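Kinesin-like protein KAR3 (Saccharomyces cerevisiae, PDB 1F9V) is a microtubule motor of the kinesin family that probably hydrolyses ATP at its P-loop site to drive movement along microtubules. Local coordinates at residues V7-R12 and D57-Q62; F89-T94 and M314-S319; V243-S248 and K269-L274. The protein carries 2 engineered substitutions. All coordinates share one frame; numbering follows the deposited sequence.

Interaction 1: residues V7-R12 and D57-Q62; sequences VYCRIR and DKIFDQ. With ADP (adenosine-5'-diphosphate), chain C.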
loop_
_atom_site.group_PDB
_atom_site.type_symbol
_atom_site.label_atom_id
_atom_site.label_comp_id
_atom_site.label_asym_id
_atom_site.label_seq_id
_atom_site.Cartn_x
_atom_site.Cartn_y
_atom_site.Cartn_z
ATOM N N VAL A 7 -0.639 9.997 -3.109
ATOM C CA VAL A 7 -1.340 8.993 -3.882
ATOM C C VAL A 7 -0.730 8.821 -5.269
ATOM O O VAL A 7 -0.526 9.801 -5.985
ATOM C CB VAL A 7 -2.826 9.386 -4.042
ATOM C CG1 VAL A 7 -3.567 8.321 -4.832
ATOM C CG2 VAL A 7 -3.457 9.593 -2.660
ATOM N N TYR A 8 -0.418 7.577 -5.624
ATOM C CA TYR A 8 0.126 7.248 -6.944
ATOM C C TYR A 8 -0.853 6.298 -7.620
ATOM O O TYR A 8 -1.478 5.460 -6.961
ATOM C CB TYR A 8 1.462 6.503 -6.854
ATOM C CG TYR A 8 2.644 7.281 -6.330
ATOM C CD1 TYR A 8 2.587 8.660 -6.127
ATOM C CD2 TYR A 8 3.837 6.623 -6.040
ATOM C CE1 TYR A 8 3.698 9.360 -5.649
ATOM C CE2 TYR A 8 4.944 7.309 -5.565
ATOM C CZ TYR A 8 4.872 8.669 -5.368
ATOM O OH TYR A 8 5.981 9.330 -4.884
ATOM N N CYS A 9 -0.999 6.432 -8.931
ATOM C CA CYS A 9 -1.857 5.529 -9.680
ATOM C C CYS A 9 -0.932 4.773 -10.630
ATOM O O CYS A 9 0.036 5.347 -11.138
ATOM C CB CYS A 9 -2.899 6.311 -10.485
ATOM S SG CYS A 9 -3.858 5.288 -11.650
ATOM N N ARG A 10 -1.195 3.490 -10.848
ATOM C CA ARG A 10 -0.379 2.724 -11.779
ATOM C C ARG A 10 -1.234 1.891 -12.709
ATOM O O ARG A 10 -2.036 1.065 -12.267
ATOM C CB ARG A 10 0.593 1.794 -11.057
ATOM C CG ARG A 10 1.418 0.968 -12.045
ATOM C CD ARG A 10 2.228 -0.139 -11.380
ATOM N NE ARG A 10 3.313 -0.577 -12.251
ATOM C CZ ARG A 10 4.307 -1.371 -11.867
ATOM N NH1 ARG A 10 4.357 -1.824 -10.617
ATOM N NH2 ARG A 10 5.261 -1.700 -12.725
ATOM N N ILE A 11 -1.062 2.117 -14.008
ATOM C CA ILE A 11 -1.792 1.361 -15.016
ATOM C C ILE A 11 -0.869 0.228 -15.445
ATOM O O ILE A 11 0.241 0.475 -15.921
ATOM C CB ILE A 11 -2.121 2.230 -16.262
ATOM C CG1 ILE A 11 -2.921 3.467 -15.841
ATOM C CG2 ILE A 11 -2.907 1.406 -17.283
ATOM C CD1 ILE A 11 -2.872 4.602 -16.840
ATOM N N ARG A 12 -1.301 -1.010 -15.256
ATOM C CA ARG A 12 -0.473 -2.137 -15.658
ATOM C C ARG A 12 -0.619 -2.369 -17.157
ATOM O O ARG A 12 -1.564 -1.883 -17.780
ATOM C CB ARG A 12 -0.906 -3.408 -14.924
ATOM C CG ARG A 12 -2.297 -3.909 -15.297
ATOM C CD ARG A 12 -2.436 -5.414 -15.065
ATOM N NE ARG A 12 -3.820 -5.885 -15.115
ATOM C CZ ARG A 12 -4.510 -6.083 -16.237
ATOM N NH1 ARG A 12 -3.943 -5.848 -17.418
ATOM N NH2 ARG A 12 -5.762 -6.524 -16.182
ATOM N N ASP A 57 -0.303 12.484 -7.243
ATOM C CA ASP A 57 1.074 12.923 -7.086
ATOM C C ASP A 57 1.934 12.358 -8.209
ATOM O O ASP A 57 2.933 12.958 -8.607
ATOM C CB ASP A 57 1.599 12.489 -5.714
ATOM C CG ASP A 57 0.887 13.208 -4.581
ATOM O OD1 ASP A 57 1.172 14.400 -4.356
ATOM O OD2 ASP A 57 0.027 12.590 -3.926
ATOM N N LYS A 58 1.531 11.204 -8.726
ATOM C CA LYS A 58 2.259 10.567 -9.814
ATOM C C LYS A 58 1.392 9.502 -10.455
ATOM O O LYS A 58 0.615 8.822 -9.781
ATOM C CB LYS A 58 3.553 9.929 -9.293
ATOM C CG LYS A 58 4.387 9.239 -10.370
ATOM C CD LYS A 58 5.645 10.023 -10.765
ATOM C CE LYS A 58 5.678 11.442 -10.208
ATOM N NZ LYS A 58 7.079 11.949 -10.033
ATOM N N ILE A 59 1.508 9.366 -11.768
ATOM C CA ILE A 59 0.750 8.348 -12.470
ATOM C C ILE A 59 1.732 7.549 -13.301
ATOM O O ILE A 59 2.436 8.099 -14.142
ATOM C CB ILE A 59 -0.335 8.952 -13.388
ATOM C CG1 ILE A 59 -1.313 9.790 -12.558
ATOM C CG2 ILE A 59 -1.103 7.828 -14.085
ATOM C CD1 ILE A 59 -2.372 10.506 -13.373
ATOM N N PHE A 60 1.806 6.254 -13.022
ATOM C CA PHE A 60 2.693 5.356 -13.748
ATOM C C PHE A 60 1.876 4.701 -14.847
ATOM O O PHE A 60 0.768 4.225 -14.598
ATOM C CB PHE A 60 3.250 4.278 -12.811
ATOM C CG PHE A 60 4.098 4.824 -11.695
ATOM C CD1 PHE A 60 5.406 5.239 -11.936
ATOM C CD2 PHE A 60 3.591 4.922 -10.400
ATOM C CE1 PHE A 60 6.198 5.743 -10.908
ATOM C CE2 PHE A 60 4.374 5.425 -9.361
ATOM C CZ PHE A 60 5.680 5.836 -9.615
ATOM N N ASP A 61 2.408 4.682 -16.064
ATOM C CA ASP A 61 1.679 4.065 -17.163
ATOM C C ASP A 61 2.236 2.687 -17.504
ATOM O O ASP A 61 3.105 2.167 -16.798
ATOM C CB ASP A 61 1.666 4.982 -18.399
ATOM C CG ASP A 61 3.043 5.203 -18.997
ATOM O OD1 ASP A 61 3.938 4.352 -18.808
ATOM O OD2 ASP A 61 3.221 6.245 -19.668
ATOM N N GLN A 62 1.728 2.094 -18.578
ATOM C CA GLN A 62 2.148 0.760 -18.981
ATOM C C GLN A 62 3.639 0.607 -19.270
ATOM O O GLN A 62 4.156 -0.507 -19.240
ATOM C CB GLN A 62 1.334 0.301 -20.194
ATOM C CG GLN A 62 -0.147 0.136 -19.897
ATOM C CD GLN A 62 -0.972 1.297 -20.405
ATOM O OE1 GLN A 62 -0.736 2.459 -20.044
ATOM N NE2 GLN A 62 -1.950 0.991 -21.254
HETATM P PB ADP C . -3.729 -8.374 -8.203
HETATM O O1B ADP C . -4.150 -6.950 -8.161
HETATM O O2B ADP C . -2.674 -8.684 -7.033
HETATM O O3B ADP C . -4.897 -9.290 -8.146
HETATM P PA ADP C . -1.559 -9.405 -9.808
HETATM O O1A ADP C . -0.429 -8.573 -9.394
HETATM O O2A ADP C . -1.515 -10.677 -9.089
HETATM O O3A ADP C . -2.912 -8.647 -9.522
HETATM O "O5'" ADP C . -1.483 -9.727 -11.356
HETATM C "C5'" ADP C . -2.450 -9.461 -12.375
HETATM C "C4'" ADP C . -1.788 -10.004 -13.676
HETATM O "O4'" ADP C . -1.190 -8.874 -14.322
HETATM C "C3'" ADP C . -0.621 -10.978 -13.415
HETATM O "O3'" ADP C . -0.548 -12.023 -14.399
HETATM C "C2'" ADP C . 0.628 -10.114 -13.438
HETATM O "O2'" ADP C . 1.829 -10.847 -13.732
HETATM C "C1'" ADP C . 0.245 -9.024 -14.430
HETATM N N9 ADP C . 0.842 -7.694 -14.095
HETATM C C8 ADP C . 0.360 -6.863 -13.150
HETATM N N7 ADP C . 1.085 -5.763 -13.121
HETATM C C5 ADP C . 2.026 -5.859 -14.024
HETATM C C6 ADP C . 3.058 -5.041 -14.459
HETATM N N6 ADP C . 3.240 -3.842 -13.896
HETATM N N1 ADP C . 3.893 -5.460 -15.459
HETATM C C2 ADP C . 3.741 -6.661 -16.053
HETATM N N3 ADP C . 2.738 -7.465 -15.646
HETATM C C4 ADP C . 1.877 -7.110 -14.656
#
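Tyr-8 and Phe-60 form an offset edge-to-face pair: the edge of the phenylalanine turns toward the face of the tyrosine, Phe-60 CE2 coming within 3.6 Å of Tyr-8 CD2 with the ring planes 77° apart. Over a face of Tyr-8 lies the first methylene of Lys-58, a CH-pi contact with CB 4.0 Å from the ring centroid, while Asp-57 CB abuts the ring edge in plane; the tyrosine side chain also touches a second bound ADP. Lys-58 CG, anti to its backbone N, rests over the rim of a Phe-60 face; bends at the second and third torsions then lead the amine away to a cation-pi contact with Phe-31. An alanine in place of Tyr-8 would probably leave the Phe-60 edge and Lys-58 CB facing a gap. Asp-57 suits the start of the pairing because its carboxylate serves two partners: OD2 accepts a nearly straight bond from Val-7 N (2.8 Å), and OD1 forms a salt bridge with Arg-342. Beyond it the strands run parallel, Cys-9 N bonding to Lys-58 O, Phe-60 N to Cys-9 O at 2.7 Å, and Ile-11 N to Phe-60 O. Arg-10, its CG anti to the backbone N (chi1 178°), extends to place a guanidinium face against the adenine amine of ADP, NH2 lying 3.2 Å from N6; Asn-66, Thr-101 and the carbonyl of Asp-64 fix that group. Strand 58-60 thus borders strand 4-11, whose other edge pairs with strand 311-318; helix 66-77 packs on the Tyr-8, Arg-10 and Phe-60 face, and strand 24-28 meets Ile-11 and Ile-59.

Interaction 2: residues F89-T94 and M314-S319; sequences FAYGQT and MFVNIS. With ADP (adenosine-5'-diphosphate), chain C.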
loop_
_atom_site.group_PDB
_atom_site.type_symbol
_atom_site.label_atom_id
_atom_site.label_comp_id
_atom_site.label_asym_id
_atom_site.label_seq_id
_atom_site.Cartn_x
_atom_site.Cartn_y
_atom_site.Cartn_z
ATOM N N PHE A 89 0.080 1.306 0.775
ATOM C CA PHE A 89 -1.075 0.449 0.526
ATOM C C PHE A 89 -1.320 0.251 -0.971
ATOM O O PHE A 89 -1.532 1.225 -1.695
ATOM C CB PHE A 89 -2.356 1.055 1.122
ATOM C CG PHE A 89 -2.318 1.262 2.614
ATOM C CD1 PHE A 89 -2.720 0.253 3.479
ATOM C CD2 PHE A 89 -1.935 2.490 3.145
ATOM C CE1 PHE A 89 -2.747 0.466 4.863
ATOM C CE2 PHE A 89 -1.956 2.717 4.525
ATOM C CZ PHE A 89 -2.365 1.701 5.385
ATOM N N ALA A 90 -1.290 -0.993 -1.433
ATOM C CA ALA A 90 -1.584 -1.275 -2.836
ATOM C C ALA A 90 -3.086 -1.568 -2.856
ATOM O O ALA A 90 -3.547 -2.516 -2.214
ATOM C CB ALA A 90 -0.798 -2.475 -3.324
ATOM N N TYR A 91 -3.832 -0.749 -3.599
ATOM C CA TYR A 91 -5.290 -0.833 -3.693
ATOM C C TYR A 91 -5.734 -1.034 -5.136
ATOM O O TYR A 91 -5.146 -0.454 -6.050
ATOM C CB TYR A 91 -5.895 0.475 -3.156
ATOM C CG TYR A 91 -7.402 0.576 -3.210
ATOM C CD1 TYR A 91 -8.171 0.387 -2.062
ATOM C CD2 TYR A 91 -8.069 0.865 -4.411
ATOM C CE1 TYR A 91 -9.561 0.478 -2.099
ATOM C CE2 TYR A 91 -9.470 0.959 -4.458
ATOM C CZ TYR A 91 -10.205 0.762 -3.297
ATOM O OH TYR A 91 -11.576 0.838 -3.320
ATOM N N GLY A 92 -6.784 -1.826 -5.332
ATOM C CA GLY A 92 -7.289 -2.055 -6.676
ATOM C C GLY A 92 -8.028 -3.367 -6.799
ATOM O O GLY A 92 -7.950 -4.221 -5.915
ATOM N N GLN A 93 -8.745 -3.550 -7.902
ATOM C CA GLN A 93 -9.495 -4.783 -8.092
ATOM C C GLN A 93 -8.562 -5.956 -8.303
ATOM O O GLN A 93 -7.401 -5.782 -8.681
ATOM C CB GLN A 93 -10.424 -4.660 -9.304
ATOM C CG GLN A 93 -9.692 -4.640 -10.641
ATOM C CD GLN A 93 -10.636 -4.655 -11.829
ATOM O OE1 GLN A 93 -11.490 -5.537 -11.950
ATOM N NE2 GLN A 93 -10.487 -3.679 -12.713
ATOM N N THR A 94 -9.065 -7.156 -8.053
ATOM C CA THR A 94 -8.278 -8.359 -8.265
ATOM C C THR A 94 -7.923 -8.369 -9.759
ATOM O O THR A 94 -8.787 -8.158 -10.613
ATOM C CB THR A 94 -9.093 -9.613 -7.881
ATOM O OG1 THR A 94 -9.325 -9.596 -6.467
ATOM C CG2 THR A 94 -8.355 -10.887 -8.246
ATOM N N MET A 314 -0.606 5.845 -0.863
ATOM C CA MET A 314 -1.684 4.997 -1.359
ATOM C C MET A 314 -1.297 4.723 -2.810
ATOM O O MET A 314 -1.057 5.651 -3.580
ATOM C CB MET A 314 -3.035 5.718 -1.293
ATOM C CG MET A 314 -3.354 6.337 0.073
ATOM S SD MET A 314 -3.487 5.113 1.411
ATOM C CE MET A 314 -4.820 4.011 0.749
ATOM N N PHE A 315 -1.217 3.449 -3.163
ATOM C CA PHE A 315 -0.830 3.026 -4.501
ATOM C C PHE A 315 -2.033 2.375 -5.186
ATOM O O PHE A 315 -2.357 1.221 -4.912
ATOM C CB PHE A 315 0.332 2.029 -4.381
ATOM C CG PHE A 315 1.261 2.035 -5.551
ATOM C CD1 PHE A 315 0.914 1.374 -6.724
ATOM C CD2 PHE A 315 2.479 2.697 -5.490
ATOM C CE1 PHE A 315 1.774 1.373 -7.828
ATOM C CE2 PHE A 315 3.346 2.702 -6.584
ATOM C CZ PHE A 315 2.989 2.036 -7.756
ATOM N N VAL A 316 -2.691 3.110 -6.080
ATOM C CA VAL A 316 -3.869 2.579 -6.754
ATOM C C VAL A 316 -3.565 1.956 -8.113
ATOM O O VAL A 316 -3.181 2.635 -9.069
ATOM C CB VAL A 316 -4.961 3.662 -6.890
ATOM C CG1 VAL A 316 -6.187 3.092 -7.586
ATOM C CG2 VAL A 316 -5.345 4.172 -5.504
ATOM N N ASN A 317 -3.741 0.641 -8.164
ATOM C CA ASN A 317 -3.494 -0.157 -9.350
ATOM C C ASN A 317 -4.745 -0.271 -10.191
ATOM O O ASN A 317 -5.829 -0.537 -9.673
ATOM C CB ASN A 317 -3.049 -1.564 -8.941
ATOM C CG ASN A 317 -1.731 -1.561 -8.204
ATOM O OD1 ASN A 317 -1.687 -1.705 -6.982
ATOM N ND2 ASN A 317 -0.643 -1.398 -8.944
ATOM N N ILE A 318 -4.593 -0.076 -11.499
ATOM C CA ILE A 318 -5.730 -0.201 -12.399
ATOM C C ILE A 318 -5.346 -0.895 -13.693
ATOM O O ILE A 318 -4.187 -0.863 -14.119
ATOM C CB ILE A 318 -6.365 1.169 -12.752
ATOM C CG1 ILE A 318 -5.332 2.085 -13.396
ATOM C CG2 ILE A 318 -6.979 1.807 -11.500
ATOM C CD1 ILE A 318 -5.961 3.298 -14.069
ATOM N N SER A 319 -6.330 -1.552 -14.292
ATOM C CA SER A 319 -6.137 -2.229 -15.563
ATOM C C SER A 319 -6.398 -1.187 -16.654
ATOM O O SER A 319 -7.172 -0.250 -16.455
ATOM C CB SER A 319 -7.138 -3.374 -15.696
ATOM O OG SER A 319 -7.443 -3.632 -17.060
HETATM P PB ADP C . -3.729 -8.374 -8.203
HETATM O O1B ADP C . -4.150 -6.950 -8.161
HETATM O O2B ADP C . -2.674 -8.684 -7.033
HETATM O O3B ADP C . -4.897 -9.290 -8.146
HETATM P PA ADP C . -1.559 -9.405 -9.808
HETATM O O1A ADP C . -0.429 -8.573 -9.394
HETATM O O2A ADP C . -1.515 -10.677 -9.089
HETATM O O3A ADP C . -2.912 -8.647 -9.522
HETATM O "O5'" ADP C . -1.483 -9.727 -11.356
HETATM C "C5'" ADP C . -2.450 -9.461 -12.375
HETATM C "C4'" ADP C . -1.788 -10.004 -13.676
HETATM O "O4'" ADP C . -1.190 -8.874 -14.322
HETATM C "C3'" ADP C . -0.621 -10.978 -13.415
HETATM O "O3'" ADP C . -0.548 -12.023 -14.399
HETATM C "C2'" ADP C . 0.628 -10.114 -13.438
HETATM O "O2'" ADP C . 1.829 -10.847 -13.732
HETATM C "C1'" ADP C . 0.245 -9.024 -14.430
HETATM N N9 ADP C . 0.842 -7.694 -14.095
HETATM C C8 ADP C . 0.360 -6.863 -13.150
HETATM N N7 ADP C . 1.085 -5.763 -13.121
HETATM C C5 ADP C . 2.026 -5.859 -14.024
HETATM C C6 ADP C . 3.058 -5.041 -14.459
HETATM N N6 ADP C . 3.240 -3.842 -13.896
HETATM N N1 ADP C . 3.893 -5.460 -15.459
HETATM C C2 ADP C . 3.741 -6.661 -16.053
HETATM N N3 ADP C . 2.738 -7.465 -15.646
HETATM C C4 ADP C . 1.877 -7.110 -14.656
HETATM O O HOH W 1 -8.478 -1.251 -9.885
HETATM O O HOH W 2 -8.911 -1.639 -12.600
#
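Met-314 lies alongside Phe-89, its SD 3.5 Å from CD2 of the ring in an oblique Met-aromatic contact. The methionine chain bends at its second and third torsions, and the third (chi3 -57°) turns CE back to 3.9 Å from Phe-89 CB; a flexible, unbranched thioether can follow the ring in this way. Three backbone bonds join the parallel strands: Phe-315 N to Phe-89 O, Tyr-91 N to Phe-315 O, and Asn-317 N to Tyr-91 O at 2.8 Å. Gly-92 has backbone angles that suit glycine, since a CB would collide with Asn-317 O and with the preceding carbonyl. Beyond the direct bonds, water links the chains: one molecule accepts from Gln-93 N and donates to Asn-317 O (2.8 Å), and a second accepts from Gln-93 NE2 and Ser-319 N. Gly-92 and the residues after it fit the start of a P-loop, and Gln-93 and Thr-94 line the ADP pocket. Ala-90, small enough to admit Lys-98 and Met-102, lies with Phe-315 under helix 98-103. Helix 325-338 covers the opposite face through Met-314 and Val-316, and its Phe-334 stacks on Tyr-91.

Interaction 3: residues V243-S248 and K269-L274; sequences VDLAGS and KSLSCL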
loop_
_atom_site.group_PDB
_atom_site.type_symbol
_atom_site.label_atom_id
_atom_site.label_comp_id
_atom_site.label_asym_id
_atom_site.label_seq_id
_atom_site.Cartn_x
_atom_site.Cartn_y
_atom_site.Cartn_z
ATOM N N VAL A 243 1.548 -3.000 2.540
ATOM C CA VAL A 243 0.281 -3.705 2.403
ATOM C C VAL A 243 -0.243 -3.975 1.001
ATOM O O VAL A 243 -0.309 -3.077 0.164
ATOM C CB VAL A 243 -0.835 -2.935 3.173
ATOM C CG1 VAL A 243 -2.111 -3.772 3.264
ATOM C CG2 VAL A 243 -0.335 -2.546 4.562
ATOM N N ASP A 244 -0.646 -5.223 0.785
ATOM C CA ASP A 244 -1.236 -5.693 -0.466
ATOM C C ASP A 244 -2.691 -5.951 -0.054
ATOM O O ASP A 244 -3.033 -7.015 0.467
ATOM C CB ASP A 244 -0.530 -6.981 -0.894
ATOM C CG ASP A 244 -1.071 -7.558 -2.183
ATOM O OD1 ASP A 244 -2.048 -7.012 -2.740
ATOM O OD2 ASP A 244 -0.502 -8.574 -2.637
ATOM N N LEU A 245 -3.542 -4.953 -0.260
ATOM C CA LEU A 245 -4.939 -5.040 0.147
ATOM C C LEU A 245 -5.795 -6.073 -0.570
ATOM O O LEU A 245 -5.448 -6.564 -1.640
ATOM C CB LEU A 245 -5.607 -3.666 0.002
ATOM C CG LEU A 245 -5.054 -2.516 0.851
ATOM C CD1 LEU A 245 -5.599 -1.185 0.340
ATOM C CD2 LEU A 245 -5.443 -2.717 2.311
ATOM N N ALA A 246 -6.923 -6.409 0.046
ATOM C CA ALA A 246 -7.867 -7.335 -0.557
ATOM C C ALA A 246 -8.436 -6.636 -1.804
ATOM O O ALA A 246 -8.529 -5.405 -1.838
ATOM C CB ALA A 246 -8.998 -7.639 0.428
ATOM N N GLY A 247 -8.814 -7.413 -2.818
ATOM C CA GLY A 247 -9.379 -6.825 -4.026
ATOM C C GLY A 247 -10.549 -5.900 -3.731
ATOM O O GLY A 247 -11.436 -6.235 -2.943
ATOM N N SER A 248 -10.577 -4.744 -4.388
ATOM C CA SER A 248 -11.629 -3.756 -4.163
ATOM C C SER A 248 -12.868 -3.886 -5.051
ATOM O O SER A 248 -13.778 -3.064 -4.947
ATOM C CB SER A 248 -11.055 -2.353 -4.355
ATOM O OG SER A 248 -10.542 -2.219 -5.675
ATOM N N LYS A 269 -16.392 -3.266 4.407
ATOM C CA LYS A 269 -16.240 -2.456 5.611
ATOM C C LYS A 269 -14.796 -2.015 5.835
ATOM O O LYS A 269 -14.529 -0.852 6.152
ATOM C CB LYS A 269 -16.727 -3.240 6.833
ATOM C CG LYS A 269 -17.930 -2.629 7.518
ATOM C CD LYS A 269 -19.178 -2.757 6.657
ATOM C CE LYS A 269 -19.783 -4.148 6.760
ATOM N NZ LYS A 269 -20.320 -4.602 5.449
ATOM N N SER A 270 -13.870 -2.954 5.672
ATOM C CA SER A 270 -12.456 -2.680 5.875
ATOM C C SER A 270 -11.923 -1.634 4.895
ATOM O O SER A 270 -11.247 -0.689 5.297
ATOM C CB SER A 270 -11.651 -3.985 5.758
ATOM O OG SER A 270 -10.280 -3.751 6.017
ATOM N N LEU A 271 -12.228 -1.795 3.610
ATOM C CA LEU A 271 -11.751 -0.836 2.614
ATOM C C LEU A 271 -12.424 0.520 2.790
ATOM O O LEU A 271 -11.789 1.563 2.629
ATOM C CB LEU A 271 -11.984 -1.376 1.199
ATOM C CG LEU A 271 -11.098 -2.571 0.817
ATOM C CD1 LEU A 271 -11.392 -2.977 -0.628
ATOM C CD2 LEU A 271 -9.614 -2.221 0.992
ATOM N N SER A 272 -13.706 0.505 3.135
ATOM C CA SER A 272 -14.437 1.744 3.353
ATOM C C SER A 272 -13.817 2.513 4.520
ATOM O O SER A 272 -13.593 3.726 4.445
ATOM C CB SER A 272 -15.897 1.438 3.670
ATOM O OG SER A 272 -16.550 2.598 4.146
ATOM N N CYS A 273 -13.538 1.790 5.601
ATOM C CA CYS A 273 -12.949 2.390 6.787
ATOM C C CYS A 273 -11.563 2.957 6.475
ATOM O O CYS A 273 -11.226 4.060 6.896
ATOM C CB CYS A 273 -12.848 1.350 7.911
ATOM S SG CYS A 273 -12.053 1.982 9.404
ATOM N N LEU A 274 -10.756 2.199 5.741
ATOM C CA LEU A 274 -9.419 2.668 5.388
ATOM C C LEU A 274 -9.512 3.994 4.637
ATOM O O LEU A 274 -8.793 4.943 4.942
ATOM C CB LEU A 274 -8.701 1.628 4.526
ATOM C CG LEU A 274 -7.308 2.025 4.021
ATOM C CD1 LEU A 274 -6.361 2.226 5.200
ATOM C CD2 LEU A 274 -6.782 0.953 3.091
#
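This is an apolar contact, helix against loop, in which Leu-271 and Leu-274 of helix 258-281 cover the chain that follows strand 235-244, from Leu-245 to Ser-248. Leu-245 and Leu-274 reach toward each other tip to tip, and Leu-245 CD1 meets Leu-274 CD2 at 3.7 Å. Leu-271 and Leu-245 instead slide past one another in opposite directions, with a looser approach of 4.2 Å between Leu-245 CD1 and Leu-271 CD2. The two helix leucines, three residues apart and so on the same side of the helix, both point toward the loop, and their chi1 angles then differ: Leu-274 carries CG anti to its backbone N (chi1 177°), whereas Leu-271 carries it anti to the carbonyl carbon (chi1 -70°). The other branch of Leu-271 lies against the loop backbone, CD1 coming within 3.6 Å of Ser-248 CA and 3.8 Å of Ser-248 CB, with the carbonyl oxygens of Ala-246 and Gly-247 only slightly farther off. Leucine suits this place because its forked end can lay one methyl on the backbone of Ala-246 to Ser-248 and touch a leucine with the other, while the short side chain of Ala-246, which points toward the helix, probably lets the two come close. A polar link runs beside the leucines: His-218 bonds through ND1 to Ala-246 N and through NE2 to Ser-270 OG, joining loop and helix by way of a third segment. On the strand side, Asp-244 OD2 bonds to Thr-99 OG1 at the nucleotide site. The sequence DLAGS belongs to the switch II signature of kinesins, and the helix is the one that follows it, through which, as in other kinesins, the state of the nucleotide probably passes to the microtubule-binding side.

The three contacts follow the central sheet across the motor domain. Interactions 1 and 2 have centres 10 Å apart and meet directly, because strands 4-11 and 311-318 are neighbours: Tyr-8 O probably bonds to Val-316 N, and Arg-10 N to Val-316 O. Interactions 2 and 3 are likewise 10 Å apart between centres and join where strand 86-91 pairs with strand 235-244. Interactions 1 and 3, with centres 19 Å apart, do not touch. Along the chain interaction 1 comes first, while both segments of interaction 3 fall between those of interaction 2. Adenine pocket, P-loop and switch II therefore rest on one sheet, as in other kinesin motors.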